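Putative uncharacterized protein PH0242 (Pyrococcus horikoshii, PDB 3VU1) is an oligosaccharyltransferase of the archaeal AglB type, represented here by its C-terminal globular domain with a bound calcium ion. Local coordinates at residues Y206-F218 with T222-F236. Residues are numbered along the deposited sequence; the frame is centred on the assembly and turned at random.
Sequences YKVATSNFVKLAF and TSSYSEFAEKLFSNF
Leu216 packs through its CD2 branch against Leu232, Phe233 and Phe236. That methyl lies 3.7 Å from Phe233 CE2, the two side chains lying antiparallel to one another, and it also meets Leu232 CD2 and Phe236 CB, both at slightly longer range. Lys215 fits as a knob into the hole formed by Phe228, Ala229, Leu232 and Phe233. Its aliphatic part does the packing: Lys215 CD is 3.5 Å from Leu232 CD2, and CE rests near the carbonyl of Thr222. The short axes of helices 212-218 and 228-235 approach to 11.2 Å and cross at -60°. The two helices follow each other in the chain, joined by a non-helical connection that includes residues 222-227, about 11 Å from the centre of the chain (centre to centre). Thr210 and Val214 touch Tyr195 of strand 192-196, and helix 228-235 runs directly into strand 236-242.

Polar contacts gather around the end of Lys215. Its chi2 and chi3 are trans, and a bend at chi4 (72°) turns NZ toward its own segment; it donates to Thr210 O at 2.7 Å and to Asn212 OD1 at 3.0 Å, tilted out of both carbonyl planes. Asp71 completes this polar group, with a salt bridge to Lys215 and hydrogen bonds to Thr210 OG1, Ser223 OG and Ser224 N, which joins both segments through one carboxylate.

At the Phe228 ring the approach is edge-on. Asn212 OD1 lies 3.4 Å from Phe228 CE2, with amide and ring planes only 22° apart, while the amide nitrogen of Asn212 donates to Phe67 O. The Phe228 side chain itself comes within about 6 Å of the calcium ion.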
ATOM      1  N   TYR A 206      13.475   1.800  17.006  1.00 38.01           N
ATOM      2  CA  TYR A 206      14.223   2.386  15.887  1.00 39.03           C
ATOM      3  C   TYR A 206      14.044   1.624  14.583  1.00 36.34           C
ATOM      4  O   TYR A 206      13.876   2.234  13.538  1.00 37.63           O
ATOM      5  CB  TYR A 206      15.710   2.622  16.233  1.00 37.49           C
ATOM      6  CG  TYR A 206      16.598   1.402  16.199  1.00 38.12           C
ATOM      7  CD1 TYR A 206      17.455   1.162  15.115  1.00 38.90           C
ATOM      8  CD2 TYR A 206      16.592   0.484  17.244  1.00 39.17           C
ATOM      9  CE1 TYR A 206      18.280   0.040  15.078  1.00 38.37           C
ATOM     10  CE2 TYR A 206      17.416  -0.634  17.219  1.00 39.73           C
ATOM     11  CZ  TYR A 206      18.261  -0.851  16.141  1.00 40.66           C
ATOM     12  OH  TYR A 206      19.085  -1.965  16.140  1.00 43.86           O
ATOM     13  N   LYS A 207      14.028   0.297  14.664  1.00 34.49           N
ATOM     14  CA  LYS A 207      13.861  -0.559  13.483  1.00 33.38           C
ATOM     15  C   LYS A 207      12.546  -0.351  12.715  1.00 32.92           C
ATOM     16  O   LYS A 207      12.413  -0.789  11.583  1.00 33.11           O
ATOM     17  CB  LYS A 207      14.017  -2.034  13.870  1.00 34.09           C
ATOM     18  CG  LYS A 207      15.439  -2.419  14.259  1.00 36.29           C
ATOM     19  CD  LYS A 207      15.563  -3.900  14.556  1.00 36.00           C
ATOM     20  CE  LYS A 207      17.003  -4.254  14.900  1.00 34.63           C
ATOM     21  NZ  LYS A 207      17.136  -5.709  15.206  1.00 34.61           N
ATOM     22  N   VAL A 208      11.572   0.296  13.333  1.00 33.17           N
ATOM     23  CA  VAL A 208      10.289   0.503  12.692  1.00 32.86           C
ATOM     24  C   VAL A 208       9.865   1.963  12.776  1.00 34.42           C
ATOM     25  O   VAL A 208       8.718   2.292  12.461  1.00 34.03           O
ATOM     26  CB  VAL A 208       9.181  -0.412  13.263  1.00 33.22           C
ATOM     27  CG1 VAL A 208       9.508  -1.868  13.018  1.00 31.54           C
ATOM     28  CG2 VAL A 208       8.961  -0.160  14.752  1.00 36.20           C
ATOM     29  N   ALA A 209      10.802   2.844  13.146  1.00 35.37           N
ATOM     30  CA  ALA A 209      10.545   4.300  13.155  1.00 35.07           C
ATOM     31  C   ALA A 209      10.021   4.883  11.843  1.00 35.01           C
ATOM     32  O   ALA A 209       9.168   5.748  11.864  1.00 37.43           O
ATOM     33  CB  ALA A 209      11.774   5.057  13.590  1.00 36.62           C
ATOM     34  N   THR A 210      10.519   4.422  10.702  1.00 34.16           N
ATOM     35  CA  THR A 210      10.060   4.969   9.423  1.00 33.94           C
ATOM     36  C   THR A 210       9.166   4.017   8.627  1.00 33.07           C
ATOM     37  O   THR A 210       9.021   4.160   7.415  1.00 33.28           O
ATOM     38  CB  THR A 210      11.239   5.440   8.549  1.00 36.94           C
ATOM     39  OG1 THR A 210      12.143   4.345   8.298  1.00 40.34           O
ATOM     40  CG2 THR A 210      11.989   6.598   9.241  1.00 39.93           C
ATOM     41  N   SER A 211       8.563   3.053   9.315  1.00 33.11           N
ATOM     42  CA  SER A 211       7.679   2.065   8.694  1.00 31.68           C
ATOM     43  C   SER A 211       6.522   2.762   8.002  1.00 31.19           C
ATOM     44  O   SER A 211       6.072   3.824   8.452  1.00 32.87           O
ATOM     45  CB  SER A 211       7.121   1.122   9.775  1.00 31.78           C
ATOM     46  OG  SER A 211       6.384   1.856  10.758  1.00 35.34           O
ATOM     47  N   ASN A 212       6.010   2.149   6.942  1.00 28.93           N
ATOM     48  CA  ASN A 212       4.833   2.644   6.258  1.00 27.52           C
ATOM     49  C   ASN A 212       3.583   2.797   7.139  1.00 31.15           C
ATOM     50  O   ASN A 212       2.771   3.692   6.908  1.00 34.38           O
ATOM     51  CB  ASN A 212       4.530   1.749   5.076  1.00 26.57           C
ATOM     52  CG  ASN A 212       5.563   1.876   3.965  1.00 27.59           C
ATOM     53  OD1 ASN A 212       6.197   2.910   3.803  1.00 26.94           O
ATOM     54  ND2 ASN A 212       5.755   0.802   3.213  1.00 27.85           N
ATOM     55  N   PHE A 213       3.398   1.923   8.131  1.00 31.23           N
ATOM     56  CA  PHE A 213       2.256   2.070   9.020  1.00 31.58           C
ATOM     57  C   PHE A 213       2.294   3.407   9.779  1.00 33.40           C
ATOM     58  O   PHE A 213       1.290   4.106   9.864  1.00 33.18           O
ATOM     59  CB  PHE A 213       2.202   0.934  10.021  1.00 30.06           C
ATOM     60  CG  PHE A 213       1.150   1.116  11.086  1.00 27.53           C
ATOM     61  CD1 PHE A 213       1.511   1.373  12.406  1.00 28.74           C
ATOM     62  CD2 PHE A 213      -0.186   1.023  10.781  1.00 27.01           C
ATOM     63  CE1 PHE A 213       0.555   1.534  13.406  1.00 28.12           C
ATOM     64  CE2 PHE A 213      -1.161   1.179  11.775  1.00 28.00           C
ATOM     65  CZ  PHE A 213      -0.796   1.436  13.083  1.00 27.34           C
ATOM     66  N   VAL A 214       3.455   3.734  10.341  1.00 33.54           N
ATOM     67  CA  VAL A 214       3.657   4.989  11.034  1.00 32.39           C
ATOM     68  C   VAL A 214       3.308   6.164  10.114  1.00 33.73           C
ATOM     69  O   VAL A 214       2.627   7.089  10.547  1.00 35.71           O
ATOM     70  CB  VAL A 214       5.108   5.096  11.546  1.00 34.46           C
ATOM     71  CG1 VAL A 214       5.444   6.528  11.886  1.00 34.39           C
ATOM     72  CG2 VAL A 214       5.319   4.217  12.771  1.00 33.59           C
ATOM     73  N   LYS A 215       3.739   6.115   8.846  1.00 32.68           N
ATOM     74  CA  LYS A 215       3.437   7.170   7.887  1.00 31.98           C
ATOM     75  C   LYS A 215       1.945   7.297   7.644  1.00 32.79           C
ATOM     76  O   LYS A 215       1.408   8.393   7.699  1.00 37.53           O
ATOM     77  CB  LYS A 215       4.103   6.935   6.522  1.00 32.72           C
ATOM     78  CG  LYS A 215       5.622   6.866   6.451  1.00 31.67           C
ATOM     79  CD  LYS A 215       6.023   6.733   4.970  1.00 30.61           C
ATOM     80  CE  LYS A 215       7.493   6.387   4.774  1.00 30.14           C
ATOM     81  NZ  LYS A 215       7.874   4.984   5.138  1.00 27.62           N
ATOM     82  N   LEU A 216       1.284   6.186   7.340  1.00 32.09           N
ATOM     83  CA  LEU A 216      -0.109   6.217   6.907  1.00 34.67           C
ATOM     84  C   LEU A 216      -1.117   6.272   8.054  1.00 36.66           C
ATOM     85  O   LEU A 216      -2.223   6.764   7.863  1.00 36.44           O
ATOM     86  CB  LEU A 216      -0.435   5.014   6.016  1.00 36.94           C
ATOM     87  CG  LEU A 216       0.318   4.842   4.679  1.00 37.37           C
ATOM     88  CD1 LEU A 216       0.040   3.464   4.092  1.00 36.46           C
ATOM     89  CD2 LEU A 216       0.010   5.932   3.659  1.00 33.34           C
ATOM     90  N   ALA A 217      -0.751   5.747   9.224  1.00 35.23           N
ATOM     91  CA  ALA A 217      -1.619   5.821  10.409  1.00 37.29           C
ATOM     92  C   ALA A 217      -1.648   7.233  11.013  1.00 38.76           C
ATOM     93  O   ALA A 217      -2.686   7.689  11.484  1.00 38.46           O
ATOM     94  CB  ALA A 217      -1.184   4.814  11.470  1.00 33.48           C
ATOM     95  N   PHE A 218      -0.507   7.914  10.992  1.00 36.55           N
ATOM     96  CA  PHE A 218      -0.356   9.116  11.765  1.00 35.74           C
ATOM     97  C   PHE A 218       0.051  10.306  10.930  1.00 39.21           C
ATOM     98  O   PHE A 218       0.476  11.289  11.482  1.00 44.73           O
ATOM     99  CB  PHE A 218       0.661   8.870  12.872  1.00 33.48           C
ATOM    100  CG  PHE A 218       0.383   7.621  13.667  1.00 35.39           C
ATOM    101  CD1 PHE A 218       1.297   6.572  13.685  1.00 34.58           C
ATOM    102  CD2 PHE A 218      -0.820   7.475  14.380  1.00 34.60           C
ATOM    103  CE1 PHE A 218       1.026   5.401  14.404  1.00 35.13           C
ATOM    104  CE2 PHE A 218      -1.092   6.308  15.104  1.00 35.50           C
ATOM    105  CZ  PHE A 218      -0.171   5.264  15.107  1.00 33.75           C
ATOM    106  N   THR A 222       7.940  10.853   7.197  1.00 56.77           N
ATOM    107  CA  THR A 222       9.357  10.538   7.215  1.00 59.84           C
ATOM    108  C   THR A 222       9.655   9.188   6.611  1.00 58.46           C
ATOM    109  O   THR A 222       8.857   8.241   6.693  1.00 58.06           O
ATOM    110  CB  THR A 222       9.953  10.503   8.623  1.00 68.93           C
ATOM    111  OG1 THR A 222       9.131   9.667   9.465  1.00 72.03           O
ATOM    112  CG2 THR A 222      10.121  11.927   9.171  1.00 71.70           C
ATOM    113  N   SER A 223      10.856   9.125   6.055  1.00 50.06           N
ATOM    114  CA  SER A 223      11.421   7.948   5.468  1.00 43.83           C
ATOM    115  C   SER A 223      12.934   8.068   5.626  1.00 43.50           C
ATOM    116  O   SER A 223      13.480   9.154   5.581  1.00 42.76           O
ATOM    117  CB  SER A 223      11.029   7.900   4.003  1.00 38.94           C
ATOM    118  OG  SER A 223      11.483   6.730   3.395  1.00 35.35           O
ATOM    119  N   SER A 224      13.610   6.957   5.858  1.00 44.34           N
ATOM    120  CA  SER A 224      15.059   6.936   5.742  1.00 43.92           C
ATOM    121  C   SER A 224      15.503   7.199   4.288  1.00 44.87           C
ATOM    122  O   SER A 224      16.672   7.451   4.031  1.00 47.89           O
ATOM    123  CB  SER A 224      15.599   5.595   6.229  1.00 43.28           C
ATOM    124  OG  SER A 224      15.121   5.321   7.542  1.00 46.53           O
ATOM    125  N   TYR A 225      14.569   7.159   3.348  1.00 42.51           N
ATOM    126  CA  TYR A 225      14.911   7.173   1.933  1.00 46.48           C
ATOM    127  C   TYR A 225      14.371   8.437   1.301  1.00 49.97           C
ATOM    128  O   TYR A 225      13.333   8.950   1.703  1.00 57.78           O
ATOM    129  CB  TYR A 225      14.425   5.887   1.224  1.00 45.05           C
ATOM    130  CG  TYR A 225      14.920   4.662   1.949  1.00 50.34           C
ATOM    131  CD1 TYR A 225      16.216   4.178   1.737  1.00 53.12           C
ATOM    132  CD2 TYR A 225      14.131   4.034   2.925  1.00 51.79           C
ATOM    133  CE1 TYR A 225      16.703   3.076   2.442  1.00 54.91           C
ATOM    134  CE2 TYR A 225      14.606   2.935   3.641  1.00 55.53           C
ATOM    135  CZ  TYR A 225      15.895   2.457   3.392  1.00 57.27           C
ATOM    136  OH  TYR A 225      16.374   1.360   4.085  1.00 56.44           O
ATOM    137  N   SER A 226      15.105   8.956   0.334  1.00 50.96           N
ATOM    138  CA  SER A 226      14.824  10.261  -0.210  1.00 50.78           C
ATOM    139  C   SER A 226      13.651  10.212  -1.182  1.00 48.94           C
ATOM    140  O   SER A 226      13.631   9.387  -2.090  1.00 48.83           O
ATOM    141  CB  SER A 226      16.073  10.789  -0.895  1.00 52.68           C
ATOM    142  OG  SER A 226      15.702  11.760  -1.839  1.00 62.78           O
ATOM    143  N   GLU A 227      12.667  11.090  -0.979  1.00 48.39           N
ATOM    144  CA  GLU A 227      11.466  11.137  -1.830  1.00 49.19           C
ATOM    145  C   GLU A 227      10.391  10.078  -1.475  1.00 48.00           C
ATOM    146  O   GLU A 227       9.249  10.178  -1.931  1.00 45.94           O
ATOM    147  CB  GLU A 227      11.859  11.001  -3.314  1.00 52.29           C
ATOM    148  CG  GLU A 227      12.721  12.128  -3.863  1.00 58.40           C
ATOM    149  CD  GLU A 227      11.881  13.204  -4.499  1.00 67.85           C
ATOM    150  OE1 GLU A 227      11.495  13.017  -5.675  1.00 71.59           O
ATOM    151  OE2 GLU A 227      11.591  14.230  -3.835  1.00 75.35           O
ATOM    152  N   PHE A 228      10.752   9.070  -0.677  1.00 44.42           N
ATOM    153  CA  PHE A 228       9.875   7.923  -0.461  1.00 40.10           C
ATOM    154  C   PHE A 228       8.500   8.217   0.190  1.00 38.85           C
ATOM    155  O   PHE A 228       7.469   7.670  -0.242  1.00 36.23           O
ATOM    156  CB  PHE A 228      10.585   6.771   0.275  1.00 39.14           C
ATOM    157  CG  PHE A 228       9.796   5.484   0.221  1.00 41.34           C
ATOM    158  CD1 PHE A 228       9.740   4.731  -0.966  1.00 41.04           C
ATOM    159  CD2 PHE A 228       9.024   5.071   1.312  1.00 40.22           C
ATOM    160  CE1 PHE A 228       8.979   3.579  -1.041  1.00 41.95           C
ATOM    161  CE2 PHE A 228       8.265   3.907   1.240  1.00 39.94           C
ATOM    162  CZ  PHE A 228       8.247   3.163   0.066  1.00 41.79           C
ATOM    163  N   ALA A 229       8.479   9.053   1.224  1.00 35.90           N
ATOM    164  CA  ALA A 229       7.213   9.447   1.816  1.00 36.50           C
ATOM    165  C   ALA A 229       6.323  10.146   0.782  1.00 39.01           C
ATOM    166  O   ALA A 229       5.130   9.838   0.664  1.00 41.33           O
ATOM    167  CB  ALA A 229       7.432  10.324   3.027  1.00 34.44           C
ATOM    168  N   GLU A 230       6.908  11.057   0.011  1.00 42.28           N
ATOM    169  CA  GLU A 230       6.141  11.824  -0.968  1.00 43.43           C
ATOM    170  C   GLU A 230       5.543  10.917  -2.048  1.00 41.52           C
ATOM    171  O   GLU A 230       4.405  11.135  -2.490  1.00 42.94           O
ATOM    172  CB  GLU A 230       7.008  12.924  -1.584  1.00 48.15           C
ATOM    173  CG  GLU A 230       6.383  14.311  -1.503  1.00 61.03           C
ATOM    174  CD  GLU A 230       6.872  15.265  -2.596  1.00 74.97           C
ATOM    175  OE1 GLU A 230       6.028  16.051  -3.119  1.00 74.83           O
ATOM    176  OE2 GLU A 230       8.089  15.224  -2.946  1.00 77.04           O
ATOM    177  N   LYS A 231       6.302   9.899  -2.467  1.00 37.45           N
ATOM    178  CA  LYS A 231       5.829   8.965  -3.485  1.00 35.25           C
ATOM    179  C   LYS A 231       4.735   8.102  -2.920  1.00 32.62           C
ATOM    180  O   LYS A 231       3.657   8.001  -3.516  1.00 29.76           O
ATOM    181  CB  LYS A 231       6.943   8.084  -4.008  1.00 35.64           C
ATOM    182  CG  LYS A 231       7.995   8.776  -4.841  1.00 36.63           C
ATOM    183  CD  LYS A 231       9.307   8.074  -4.581  1.00 39.05           C
ATOM    184  CE  LYS A 231       9.688   7.128  -5.698  1.00 42.87           C
ATOM    185  NZ  LYS A 231      10.545   7.827  -6.697  1.00 43.75           N
ATOM    186  N   LEU A 232       5.015   7.495  -1.765  1.00 31.59           N
ATOM    187  CA  LEU A 232       4.005   6.733  -1.041  1.00 31.24           C
ATOM    188  C   LEU A 232       2.651   7.416  -0.994  1.00 30.26           C
ATOM    189  O   LEU A 232       1.627   6.782  -1.274  1.00 30.49           O
ATOM    190  CB  LEU A 232       4.445   6.420   0.375  1.00 32.63           C
ATOM    191  CG  LEU A 232       3.599   5.355   1.108  1.00 33.60           C
ATOM    192  CD1 LEU A 232       3.870   3.956   0.562  1.00 35.54           C
ATOM    193  CD2 LEU A 232       3.897   5.368   2.595  1.00 33.99           C
ATOM    194  N   PHE A 233       2.625   8.702  -0.662  1.00 29.28           N
ATOM    195  CA  PHE A 233       1.334   9.386  -0.520  1.00 28.68           C
ATOM    196  C   PHE A 233       0.624   9.578  -1.849  1.00 27.33           C
ATOM    197  O   PHE A 233      -0.547   9.841  -1.876  1.00 30.21           O
ATOM    198  CB  PHE A 233       1.446  10.687   0.280  1.00 29.93           C
ATOM    199  CG  PHE A 233       1.856  10.478   1.708  1.00 33.51           C
ATOM    200  CD1 PHE A 233       2.918  11.181   2.257  1.00 36.50           C
ATOM    201  CD2 PHE A 233       1.198   9.545   2.507  1.00 35.06           C
ATOM    202  CE1 PHE A 233       3.316  10.963   3.584  1.00 37.40           C
ATOM    203  CE2 PHE A 233       1.582   9.331   3.819  1.00 36.16           C
ATOM    204  CZ  PHE A 233       2.647  10.035   4.359  1.00 37.88           C
ATOM    205  N   SER A 234       1.298   9.414  -2.967  1.00 27.39           N
ATOM    206  CA  SER A 234       0.560   9.410  -4.231  1.00 27.66           C
ATOM    207  C   SER A 234       0.030   7.995  -4.593  1.00 29.11           C
ATOM    208  O   SER A 234      -0.908   7.859  -5.403  1.00 27.73           O
ATOM    209  CB  SER A 234       1.429   9.989  -5.353  1.00 27.28           C
ATOM    210  OG  SER A 234       2.455   9.081  -5.749  1.00 27.68           O
ATOM    211  N   ASN A 235       0.638   6.948  -4.018  1.00 27.38           N
ATOM    212  CA  ASN A 235       0.134   5.578  -4.224  1.00 29.48           C
ATOM    213  C   ASN A 235      -1.060   5.189  -3.332  1.00 31.82           C
ATOM    214  O   ASN A 235      -1.863   4.317  -3.692  1.00 30.34           O
ATOM    215  CB  ASN A 235       1.262   4.589  -4.035  1.00 27.41           C
ATOM    216  CG  ASN A 235       2.374   4.830  -5.005  1.00 26.11           C
ATOM    217  OD1 ASN A 235       2.176   4.774  -6.215  1.00 26.34           O
ATOM    218  ND2 ASN A 235       3.534   5.133  -4.491  1.00 24.91           N
ATOM    219  N   PHE A 236      -1.153   5.866  -2.181  1.00 34.69           N
ATOM    220  CA  PHE A 236      -2.203   5.667  -1.165  1.00 34.54           C
ATOM    221  C   PHE A 236      -2.887   6.982  -0.851  1.00 33.55           C
ATOM    222  O   PHE A 236      -2.327   7.818  -0.150  1.00 33.39           O
ATOM    223  CB  PHE A 236      -1.598   5.027   0.103  1.00 32.52           C
ATOM    224  CG  PHE A 236      -1.028   3.666  -0.159  1.00 30.99           C
ATOM    225  CD1 PHE A 236       0.275   3.524  -0.652  1.00 29.97           C
ATOM    226  CD2 PHE A 236      -1.819   2.518   0.016  1.00 30.44           C
ATOM    227  CE1 PHE A 236       0.790   2.262  -0.935  1.00 31.29           C
ATOM    228  CE2 PHE A 236      -1.308   1.245  -0.262  1.00 29.83           C
ATOM    229  CZ  PHE A 236      -0.006   1.118  -0.749  1.00 30.79           C
TER